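Local coordinates for Tle cognate immunity protein 4 C-terminal domain-containing protein (Pseudomonas aeruginosa PAO1, PDB 4R1D) that probably protects the bacterium from its own type VI secretion effector, the lipase Tle4, by binding it as the cognate immunity protein, at residues M1-T4 and G5-T8; D117-Q120 and H121-I125; V168-P171 and E172-G175; D196-V199 and Q200-S204; E286-D289 and T290-S294. All coordinates share one frame; numbering follows the deposited sequence.

Contact 1: M1-T4 and G5-T8; sequences MDKT and GWIT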
# COMPACT_ATOMS: atom_id res chain seq x y z
N MET B 1 -28.65 5.46 28.02
CA MET B 1 -28.43 6.65 27.21
C MET B 1 -29.71 7.02 26.47
O MET B 1 -30.44 6.16 26.00
CB MET B 1 -27.29 6.41 26.21
CG MET B 1 -26.78 7.66 25.52
SD MET B 1 -25.48 7.33 24.30
CE MET B 1 -24.96 8.99 23.91
N ASP B 2 -29.98 8.32 26.35
CA ASP B 2 -31.15 8.82 25.64
C ASP B 2 -30.98 8.69 24.13
O ASP B 2 -30.23 9.45 23.52
CB ASP B 2 -31.41 10.28 26.02
CG ASP B 2 -32.65 10.85 25.35
OD1 ASP B 2 -32.83 12.08 25.41
OD2 ASP B 2 -33.44 10.07 24.77
N LYS B 3 -31.68 7.73 23.53
CA LYS B 3 -31.59 7.50 22.09
C LYS B 3 -32.71 8.21 21.34
O LYS B 3 -33.16 7.76 20.28
CB LYS B 3 -31.60 6.00 21.78
CG LYS B 3 -30.46 5.24 22.42
CD LYS B 3 -30.64 3.73 22.29
CE LYS B 3 -30.67 3.28 20.85
NZ LYS B 3 -30.86 1.81 20.78
N THR B 4 -33.15 9.33 21.88
CA THR B 4 -34.16 10.13 21.21
C THR B 4 -33.65 10.57 19.84
O THR B 4 -32.61 11.21 19.73
CB THR B 4 -34.55 11.37 22.04
OG1 THR B 4 -35.26 10.95 23.22
CG2 THR B 4 -35.45 12.29 21.23
N GLY B 5 -34.38 10.20 18.80
CA GLY B 5 -34.03 10.59 17.45
C GLY B 5 -33.01 9.69 16.76
O GLY B 5 -32.72 9.88 15.57
N TRP B 6 -32.46 8.72 17.48
CA TRP B 6 -31.53 7.77 16.86
C TRP B 6 -32.22 7.04 15.71
O TRP B 6 -33.44 6.88 15.71
CB TRP B 6 -30.98 6.77 17.88
CG TRP B 6 -29.92 7.33 18.74
CD1 TRP B 6 -29.90 8.58 19.32
CD2 TRP B 6 -28.69 6.70 19.12
NE1 TRP B 6 -28.74 8.74 20.05
CE2 TRP B 6 -27.98 7.60 19.94
CE3 TRP B 6 -28.13 5.45 18.85
CZ2 TRP B 6 -26.73 7.29 20.48
CZ3 TRP B 6 -26.90 5.15 19.39
CH2 TRP B 6 -26.22 6.06 20.20
N ILE B 7 -31.43 6.63 14.73
CA ILE B 7 -31.95 6.01 13.51
C ILE B 7 -31.46 4.57 13.37
O ILE B 7 -30.26 4.30 13.49
CB ILE B 7 -31.49 6.80 12.26
CG1 ILE B 7 -31.99 8.25 12.34
CG2 ILE B 7 -31.96 6.13 10.98
CD1 ILE B 7 -31.40 9.15 11.26
N THR B 8 -32.39 3.66 13.12
CA THR B 8 -32.04 2.26 12.86
C THR B 8 -31.69 2.08 11.39
O THR B 8 -32.51 2.38 10.51
CB THR B 8 -33.21 1.32 13.25
OG1 THR B 8 -33.45 1.40 14.66
CG2 THR B 8 -32.90 -0.12 12.85
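W6 lays one face of its indole against K3, three residues back along a type II beta turn that runs from K3 to W6. The evidence for a CH-pi contact is direct: K3 CA lies 3.7 Å from the centroid of the five-membered ring of W6, 22° off the ring normal. The lysine chain then crosses the indole at about a right angle, with K3 CB 3.7 Å from W6 CG. A bend at chi3 (62°) keeps K3 CE 3.9 Å from W6 CE3 before the ammonium group leaves for a salt bridge with D17. The turn itself is closed by W6 N donating to K3 O at 3.0 Å and 160°. G5 fills the third position with a positive phi, where a side chain would be jammed against the preceding carbonyl oxygen. M1 adds an oblique Met-aromatic contact, its SD 4.0 Å from W6 CZ2. Just before the turn, D2 OD2 accepts twice: from T4 N at 3.0 Å, which makes an Asx turn, and from T4 OG1 at 2.5 Å on its syn lone pair. The surface turn leads into strand 7-11, which pairs with strand 14-18, while M1, K3 and W6 all rest on T290 of helix 281-292 and W6 also meets P19 and P20.

Contact 2: D117-Q120 and H121-I125; sequences DREQ and HAVEI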
# COMPACT_ATOMS: atom_id res chain seq x y z
N ASP B 117 -11.95 -19.71 -17.45
CA ASP B 117 -12.60 -21.01 -17.37
C ASP B 117 -13.75 -21.03 -16.36
O ASP B 117 -14.32 -22.08 -16.07
CB ASP B 117 -11.58 -22.12 -17.08
CG ASP B 117 -10.98 -22.03 -15.70
OD1 ASP B 117 -11.27 -21.05 -14.98
OD2 ASP B 117 -10.22 -22.95 -15.33
N ARG B 118 -14.10 -19.85 -15.84
CA ARG B 118 -15.25 -19.73 -14.96
C ARG B 118 -16.31 -18.79 -15.51
O ARG B 118 -17.21 -18.36 -14.77
CB ARG B 118 -14.82 -19.26 -13.57
CG ARG B 118 -13.90 -20.24 -12.87
CD ARG B 118 -13.66 -19.84 -11.43
NE ARG B 118 -12.55 -20.60 -10.88
CZ ARG B 118 -12.51 -21.06 -9.63
NH1 ARG B 118 -13.52 -20.83 -8.81
NH2 ARG B 118 -11.45 -21.74 -9.22
N GLU B 119 -16.22 -18.48 -16.80
CA GLU B 119 -17.08 -17.46 -17.39
C GLU B 119 -18.58 -17.74 -17.25
O GLU B 119 -19.34 -16.84 -16.89
CB GLU B 119 -16.74 -17.23 -18.87
CG GLU B 119 -17.54 -16.07 -19.47
CD GLU B 119 -17.28 -15.84 -20.95
OE1 GLU B 119 -16.32 -16.44 -21.49
OE2 GLU B 119 -18.03 -15.07 -21.56
N GLN B 120 -19.01 -18.96 -17.55
CA GLN B 120 -20.43 -19.30 -17.48
C GLN B 120 -20.94 -19.13 -16.05
O GLN B 120 -22.06 -18.67 -15.83
CB GLN B 120 -20.67 -20.74 -17.93
CG GLN B 120 -20.26 -21.04 -19.36
CD GLN B 120 -20.22 -22.53 -19.65
OE1 GLN B 120 -19.18 -23.18 -19.48
NE2 GLN B 120 -21.35 -23.09 -20.07
N HIS B 121 -20.12 -19.52 -15.09
CA HIS B 121 -20.49 -19.41 -13.68
C HIS B 121 -20.67 -17.94 -13.29
O HIS B 121 -21.64 -17.58 -12.63
CB HIS B 121 -19.44 -20.06 -12.78
CG HIS B 121 -19.73 -19.89 -11.33
ND1 HIS B 121 -20.89 -20.37 -10.74
CD2 HIS B 121 -19.03 -19.28 -10.34
CE1 HIS B 121 -20.88 -20.06 -9.45
NE2 HIS B 121 -19.77 -19.40 -9.19
N ALA B 122 -19.72 -17.10 -13.69
CA ALA B 122 -19.83 -15.66 -13.44
C ALA B 122 -21.12 -15.12 -14.06
O ALA B 122 -21.84 -14.32 -13.44
CB ALA B 122 -18.63 -14.93 -14.02
N VAL B 123 -21.43 -15.54 -15.28
CA VAL B 123 -22.64 -15.08 -15.94
C VAL B 123 -23.89 -15.43 -15.12
O VAL B 123 -24.75 -14.58 -14.91
CB VAL B 123 -22.76 -15.61 -17.39
CG1 VAL B 123 -24.13 -15.32 -17.96
CG2 VAL B 123 -21.69 -14.97 -18.27
N GLU B 124 -23.97 -16.66 -14.63
CA GLU B 124 -25.13 -17.07 -13.85
C GLU B 124 -25.28 -16.23 -12.57
O GLU B 124 -26.39 -15.90 -12.16
CB GLU B 124 -25.09 -18.56 -13.51
CG GLU B 124 -26.23 -19.02 -12.61
CD GLU B 124 -27.61 -18.65 -13.16
OE1 GLU B 124 -27.79 -18.65 -14.40
OE2 GLU B 124 -28.52 -18.38 -12.35
N ILE B 125 -24.15 -15.89 -11.95
CA ILE B 125 -24.19 -15.05 -10.75
C ILE B 125 -24.80 -13.67 -11.06
O ILE B 125 -25.63 -13.18 -10.30
CB ILE B 125 -22.79 -14.89 -10.11
CG1 ILE B 125 -22.36 -16.21 -9.45
CG2 ILE B 125 -22.80 -13.78 -9.07
CD1 ILE B 125 -20.91 -16.22 -8.99
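H121 CB rests 3.4 Å from R118 O at the start of helix 119-132, where R118 holds the N-cap position. From that CB, a chi1 of 176° sets CG trans to the backbone N and beside the carbonyl carbon. One face of the imidazole is covered by CG1 of I125, a turn further on, which sits 4.0 Å above the plane and is offset toward the rim. At the tip, H121 NE2 is hydrogen-bonded to G395 O of the other chain of the complex, evidently the lipase Tle4. R118 serves the same interface: its NH1 bonds to K393 O and L396 O of that chain, so this helix start is part of the binding surface. The backbone supporting these side chains is regular alpha helix: A122 N donates to R118 O at 3.0 Å and 168°, and E124 N to Q120 O at 3.0 Å. On the side turned toward the immunity protein itself, E119 forms a salt bridge with R70, and E119 and V123 both touch I72 of strand 68-73. E119 O receives V123 N at 2.9 Å and also has V123 CG2 at 3.3 Å.

Contact 3: V168-P171 and E172-G175; sequences VTFP and EHPG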
# COMPACT_ATOMS: atom_id res chain seq x y z
N VAL B 168 -18.36 5.91 10.53
CA VAL B 168 -19.26 6.90 11.11
C VAL B 168 -18.49 7.92 11.91
O VAL B 168 -17.64 7.56 12.73
CB VAL B 168 -20.27 6.21 12.06
CG1 VAL B 168 -21.35 7.19 12.51
CG2 VAL B 168 -20.91 5.02 11.37
N THR B 169 -18.79 9.20 11.69
CA THR B 169 -18.27 10.24 12.57
C THR B 169 -19.39 10.99 13.27
O THR B 169 -20.56 10.91 12.87
CB THR B 169 -17.32 11.24 11.84
OG1 THR B 169 -18.05 12.00 10.87
CG2 THR B 169 -16.17 10.48 11.14
N PHE B 170 -19.02 11.68 14.34
CA PHE B 170 -19.99 12.32 15.23
C PHE B 170 -19.61 13.78 15.43
O PHE B 170 -18.56 14.07 16.00
CB PHE B 170 -20.00 11.59 16.58
CG PHE B 170 -20.11 10.09 16.47
CD1 PHE B 170 -21.35 9.48 16.52
CD2 PHE B 170 -18.99 9.30 16.31
CE1 PHE B 170 -21.47 8.10 16.41
CE2 PHE B 170 -19.10 7.92 16.20
CZ PHE B 170 -20.34 7.32 16.25
N PRO B 171 -20.45 14.70 14.94
CA PRO B 171 -20.15 16.13 15.06
C PRO B 171 -19.70 16.53 16.46
O PRO B 171 -18.73 17.29 16.60
CB PRO B 171 -21.49 16.79 14.71
CG PRO B 171 -22.09 15.85 13.72
CD PRO B 171 -21.65 14.45 14.12
N GLU B 172 -20.37 16.00 17.48
CA GLU B 172 -20.08 16.33 18.88
C GLU B 172 -18.77 15.74 19.39
O GLU B 172 -18.27 16.15 20.45
CB GLU B 172 -21.23 15.87 19.78
CG GLU B 172 -22.56 16.55 19.49
CD GLU B 172 -23.71 15.94 20.28
OE1 GLU B 172 -23.54 14.81 20.79
OE2 GLU B 172 -24.77 16.59 20.39
N HIS B 173 -18.22 14.77 18.67
CA HIS B 173 -16.99 14.10 19.10
C HIS B 173 -15.90 14.15 18.05
O HIS B 173 -15.59 13.14 17.41
CB HIS B 173 -17.29 12.66 19.48
CG HIS B 173 -18.38 12.52 20.50
ND1 HIS B 173 -18.28 13.04 21.77
CD2 HIS B 173 -19.60 11.92 20.43
CE1 HIS B 173 -19.39 12.77 22.44
NE2 HIS B 173 -20.20 12.09 21.65
N PRO B 174 -15.30 15.34 17.86
CA PRO B 174 -14.24 15.53 16.87
C PRO B 174 -13.09 14.57 17.10
O PRO B 174 -12.61 14.44 18.23
CB PRO B 174 -13.78 16.98 17.12
CG PRO B 174 -14.21 17.27 18.53
CD PRO B 174 -15.50 16.53 18.69
N GLY B 175 -12.64 13.91 16.05
CA GLY B 175 -11.55 12.97 16.17
C GLY B 175 -11.99 11.53 16.33
O GLY B 175 -11.19 10.62 16.18
O HOH W 1 -16.40 12.13 15.16
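F170 and H173 are the ends of a type I beta turn whose two central positions are P171 and E172. E172, the first residue of 172-175, sends its carboxylate away from 168-171, but its CB lies 4.3 Å above the imidazole plane of H173, over the ring centre. H173 comes next and does most of the joining. Its N donates to F170 O at 2.8 Å and 151°. Its CD2 edge meets F170 CB at 3.9 Å, near the imidazole plane, because chi1 (-54°) keeps the ring beside the backbone N; neither face of H173 is used against F170. The ring is fixed further by a bond from ND1 to A277 O and by stacking with F278. Water 1 links the same two residues, accepting from F170 N at 2.8 Å and lying within hydrogen-bonding distance of H173 O at 2.6 Å. P174 then packs its CD against P171 O at 3.9 Å. Strands 162-169 and 176-183 are antiparallel neighbours, paired where V168 bonds to F178, so the turn belongs to the connecting loop of a beta-hairpin.

Contact 4: D196-V199 and Q200-S204; sequences DGFV and QNMLS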
# COMPACT_ATOMS: atom_id res chain seq x y z
N ASP B 196 -3.74 -9.26 22.25
CA ASP B 196 -3.28 -9.12 23.63
C ASP B 196 -1.78 -8.84 23.74
O ASP B 196 -1.36 -7.96 24.50
CB ASP B 196 -3.66 -10.32 24.48
CG ASP B 196 -3.37 -10.08 25.94
OD1 ASP B 196 -4.08 -9.25 26.55
OD2 ASP B 196 -2.44 -10.70 26.47
N GLY B 197 -0.98 -9.59 22.99
CA GLY B 197 0.46 -9.35 22.98
C GLY B 197 0.79 -7.89 22.72
O GLY B 197 1.54 -7.27 23.49
N PHE B 198 0.23 -7.34 21.65
CA PHE B 198 0.51 -5.97 21.28
C PHE B 198 0.03 -5.01 22.37
O PHE B 198 0.75 -4.07 22.73
CB PHE B 198 -0.11 -5.60 19.93
CG PHE B 198 0.40 -4.30 19.37
CD1 PHE B 198 -0.37 -3.15 19.44
CD2 PHE B 198 1.66 -4.23 18.81
CE1 PHE B 198 0.10 -1.95 18.94
CE2 PHE B 198 2.14 -3.03 18.30
CZ PHE B 198 1.36 -1.89 18.36
N VAL B 199 -1.18 -5.23 22.87
CA VAL B 199 -1.68 -4.38 23.95
C VAL B 199 -0.78 -4.43 25.19
O VAL B 199 -0.45 -3.39 25.75
CB VAL B 199 -3.14 -4.73 24.34
CG1 VAL B 199 -3.57 -3.89 25.53
CG2 VAL B 199 -4.07 -4.51 23.15
N GLN B 200 -0.40 -5.63 25.63
CA GLN B 200 0.49 -5.74 26.79
C GLN B 200 1.79 -4.98 26.52
O GLN B 200 2.36 -4.37 27.42
CB GLN B 200 0.78 -7.20 27.13
CG GLN B 200 -0.43 -8.00 27.57
CD GLN B 200 -1.11 -7.41 28.79
OE1 GLN B 200 -0.47 -6.78 29.63
NE2 GLN B 200 -2.42 -7.61 28.89
N ASN B 201 2.25 -5.02 25.27
CA ASN B 201 3.43 -4.27 24.87
C ASN B 201 3.18 -2.77 25.04
O ASN B 201 4.02 -2.04 25.57
CB ASN B 201 3.80 -4.60 23.42
CG ASN B 201 5.18 -4.09 23.04
OD1 ASN B 201 5.75 -3.23 23.72
ND2 ASN B 201 5.72 -4.62 21.95
N MET B 202 2.02 -2.30 24.60
CA MET B 202 1.67 -0.90 24.76
C MET B 202 1.62 -0.50 26.23
O MET B 202 2.13 0.56 26.61
CB MET B 202 0.33 -0.59 24.08
CG MET B 202 0.29 -0.81 22.58
SD MET B 202 -1.42 -0.64 21.97
CE MET B 202 -1.66 1.14 22.05
N LEU B 203 0.99 -1.33 27.06
CA LEU B 203 0.83 -1.00 28.48
C LEU B 203 2.18 -0.95 29.18
O LEU B 203 2.42 -0.12 30.05
CB LEU B 203 -0.04 -2.04 29.18
CG LEU B 203 -1.51 -2.11 28.75
CD1 LEU B 203 -2.19 -3.30 29.39
CD2 LEU B 203 -2.23 -0.81 29.09
N SER B 204 3.06 -1.87 28.78
CA SER B 204 4.36 -2.00 29.41
C SER B 204 5.27 -0.85 29.02
O SER B 204 6.10 -0.41 29.82
CB SER B 204 5.02 -3.33 29.00
OG SER B 204 4.35 -4.43 29.59
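The F198 ring is met obliquely by the thioether of M202, with SD 3.6 Å from F198 CE1 and 4.6 Å from the ring centroid, 58° off the ring normal. This is a Met-aromatic contact, and the methionine torsions that place SD there are a chi1 of -62°, with CG beside the backbone N, and an extended chi2 of 172°. The other flat pair is the D196 carboxylate and the Q200 amide, whose planes stand 50° apart. Between them Q200 NE2 donates to D196 OD1 at 3.3 Å, a nearly straight but weak bond, while Q200 CG lies 3.5 Å from D196 OD2. The stronger partners of D196 OD1 are Y227 and K214. Both pairs have the i to i+4 spacing of the alpha helix 191-205, where Q200 N reaches D196 O at 2.8 Å and L203 N reaches V199 O at 2.8 Å. V199 and L203 point the same way side by side, with V199 CG1 4.1 Å from L203 CD1, and both touch T211 of strand 209-214. V199 also packs on Y227 and V229 of strand 225-233. F198 and M202 instead rest on S87 of the other chain of the complex, evidently the lipase.

Contact 5: E286-D289 and T290-S294; sequences ELWD and TIVDS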
# COMPACT_ATOMS: atom_id res chain seq x y z
N GLU B 286 -20.09 4.98 27.16
CA GLU B 286 -21.54 5.07 27.02
C GLU B 286 -21.97 5.02 25.55
O GLU B 286 -22.88 4.26 25.18
CB GLU B 286 -22.07 6.35 27.67
CG GLU B 286 -23.59 6.51 27.59
CD GLU B 286 -24.07 7.78 28.26
OE1 GLU B 286 -23.69 8.89 27.81
OE2 GLU B 286 -24.82 7.67 29.25
N LEU B 287 -21.31 5.83 24.74
CA LEU B 287 -21.61 5.86 23.31
C LEU B 287 -21.30 4.50 22.70
O LEU B 287 -22.12 3.92 22.00
CB LEU B 287 -20.82 6.98 22.61
CG LEU B 287 -21.09 7.15 21.11
CD1 LEU B 287 -22.55 7.49 20.83
CD2 LEU B 287 -20.16 8.18 20.48
N TRP B 288 -20.10 3.99 22.98
CA TRP B 288 -19.70 2.65 22.55
C TRP B 288 -20.75 1.58 22.89
O TRP B 288 -21.23 0.87 22.00
CB TRP B 288 -18.36 2.32 23.20
CG TRP B 288 -17.92 0.89 23.07
CD1 TRP B 288 -17.92 -0.06 24.06
CD2 TRP B 288 -17.38 0.26 21.91
NE1 TRP B 288 -17.42 -1.25 23.58
CE2 TRP B 288 -17.07 -1.08 22.26
CE3 TRP B 288 -17.11 0.69 20.60
CZ2 TRP B 288 -16.51 -1.98 21.36
CZ3 TRP B 288 -16.55 -0.22 19.70
CH2 TRP B 288 -16.27 -1.54 20.08
N ASP B 289 -21.10 1.45 24.16
CA ASP B 289 -22.06 0.43 24.57
C ASP B 289 -23.41 0.62 23.89
O ASP B 289 -24.05 -0.35 23.48
CB ASP B 289 -22.26 0.43 26.08
CG ASP B 289 -21.11 -0.21 26.82
OD1 ASP B 289 -20.48 -1.13 26.25
OD2 ASP B 289 -20.82 0.20 27.97
N THR B 290 -23.85 1.86 23.79
CA THR B 290 -25.17 2.13 23.21
C THR B 290 -25.23 1.68 21.75
O THR B 290 -26.18 1.02 21.32
CB THR B 290 -25.54 3.62 23.37
OG1 THR B 290 -25.48 3.97 24.76
CG2 THR B 290 -26.95 3.89 22.83
N ILE B 291 -24.19 2.01 20.98
CA ILE B 291 -24.13 1.56 19.59
C ILE B 291 -24.00 0.04 19.46
O ILE B 291 -24.74 -0.60 18.73
CB ILE B 291 -22.98 2.23 18.82
CG1 ILE B 291 -23.26 3.72 18.65
CG2 ILE B 291 -22.83 1.60 17.45
CD1 ILE B 291 -22.11 4.48 18.00
N VAL B 292 -23.02 -0.54 20.15
CA VAL B 292 -22.75 -1.97 20.01
C VAL B 292 -23.96 -2.79 20.46
O VAL B 292 -24.33 -3.76 19.81
CB VAL B 292 -21.48 -2.37 20.79
CG1 VAL B 292 -21.37 -3.88 20.94
CG2 VAL B 292 -20.23 -1.79 20.07
N ASP B 293 -24.59 -2.39 21.55
CA ASP B 293 -25.73 -3.13 22.05
C ASP B 293 -26.95 -3.07 21.11
O ASP B 293 -27.91 -3.80 21.30
CB ASP B 293 -26.11 -2.67 23.46
CG ASP B 293 -25.14 -3.16 24.51
OD1 ASP B 293 -24.50 -4.22 24.32
OD2 ASP B 293 -25.02 -2.48 25.55
N SER B 294 -26.89 -2.20 20.10
CA SER B 294 -27.97 -2.09 19.12
C SER B 294 -27.78 -2.99 17.90
O SER B 294 -28.63 -3.05 17.03
CB SER B 294 -28.16 -0.64 18.68
OG SER B 294 -27.23 -0.28 17.66
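E286 O is gripped twice by T290: by its backbone N at 2.9 Å, and by its hydroxyl OG1, which donates at 2.6 Å. The two donors come from opposite faces of the carbonyl plane, a geometry that depends on chi1 (-56°) turning OG1 back beside the backbone N. Two residues further along, V292 CG2 sits squarely over W288, one turn back, 3.7 Å from the centroid of the six-membered ring and only 2° off its normal, a clear CH-pi contact. The rotation of that indole is fixed by NE1 bonding to E226 and by an edge-to-face contact with F241. L287 and I291 lie side by side, pointing the same way, with their CD1 atoms 4.2 Å apart. They continue the apolar side of helix 281-292, where I291 meets I16 and L18 of strand 14-18. D293 N donates to D289 O at 2.9 Å. S294 then doubles up on I291 O, through OG at 2.7 Å and its backbone N at 3.0 Å, and the same OG is bonded to D17 N. D289 and D293 bring like charges near each other, D289 OD1 being 4.8 Å from D293 OD2, but each has a separate partner: R213 makes a salt bridge with D289, and H217 a hydrogen bond with D293. This pairing implies that the mutual repulsion of the two aspartates is probably offset, and that their negative charge would tend to stabilise a protonated H217.

Contacts 1, 3 and 5 form one cluster, with the helix of contact 5 at its middle. Contact 1 is about 11 Å from it between centres and touches it through W6 CH2 and T290 CG2, 3.5 Å apart. Contact 3, about 15 Å from it between centres, does so through H173 CD2 and L287 CD2 at 3.8 Å. Contacts 1 and 3 do not meet, their nearest atoms being about 6 Å apart. Contacts 2 and 4 are the two that face the other chain of the complex, evidently the lipase; their centres are about 47 Å apart, consistent with two well separated parts of the interface. Between centres, contact 2 lies about 44 Å from contact 1, across the chain's centre, and contact 4 about 25 Å from contact 5.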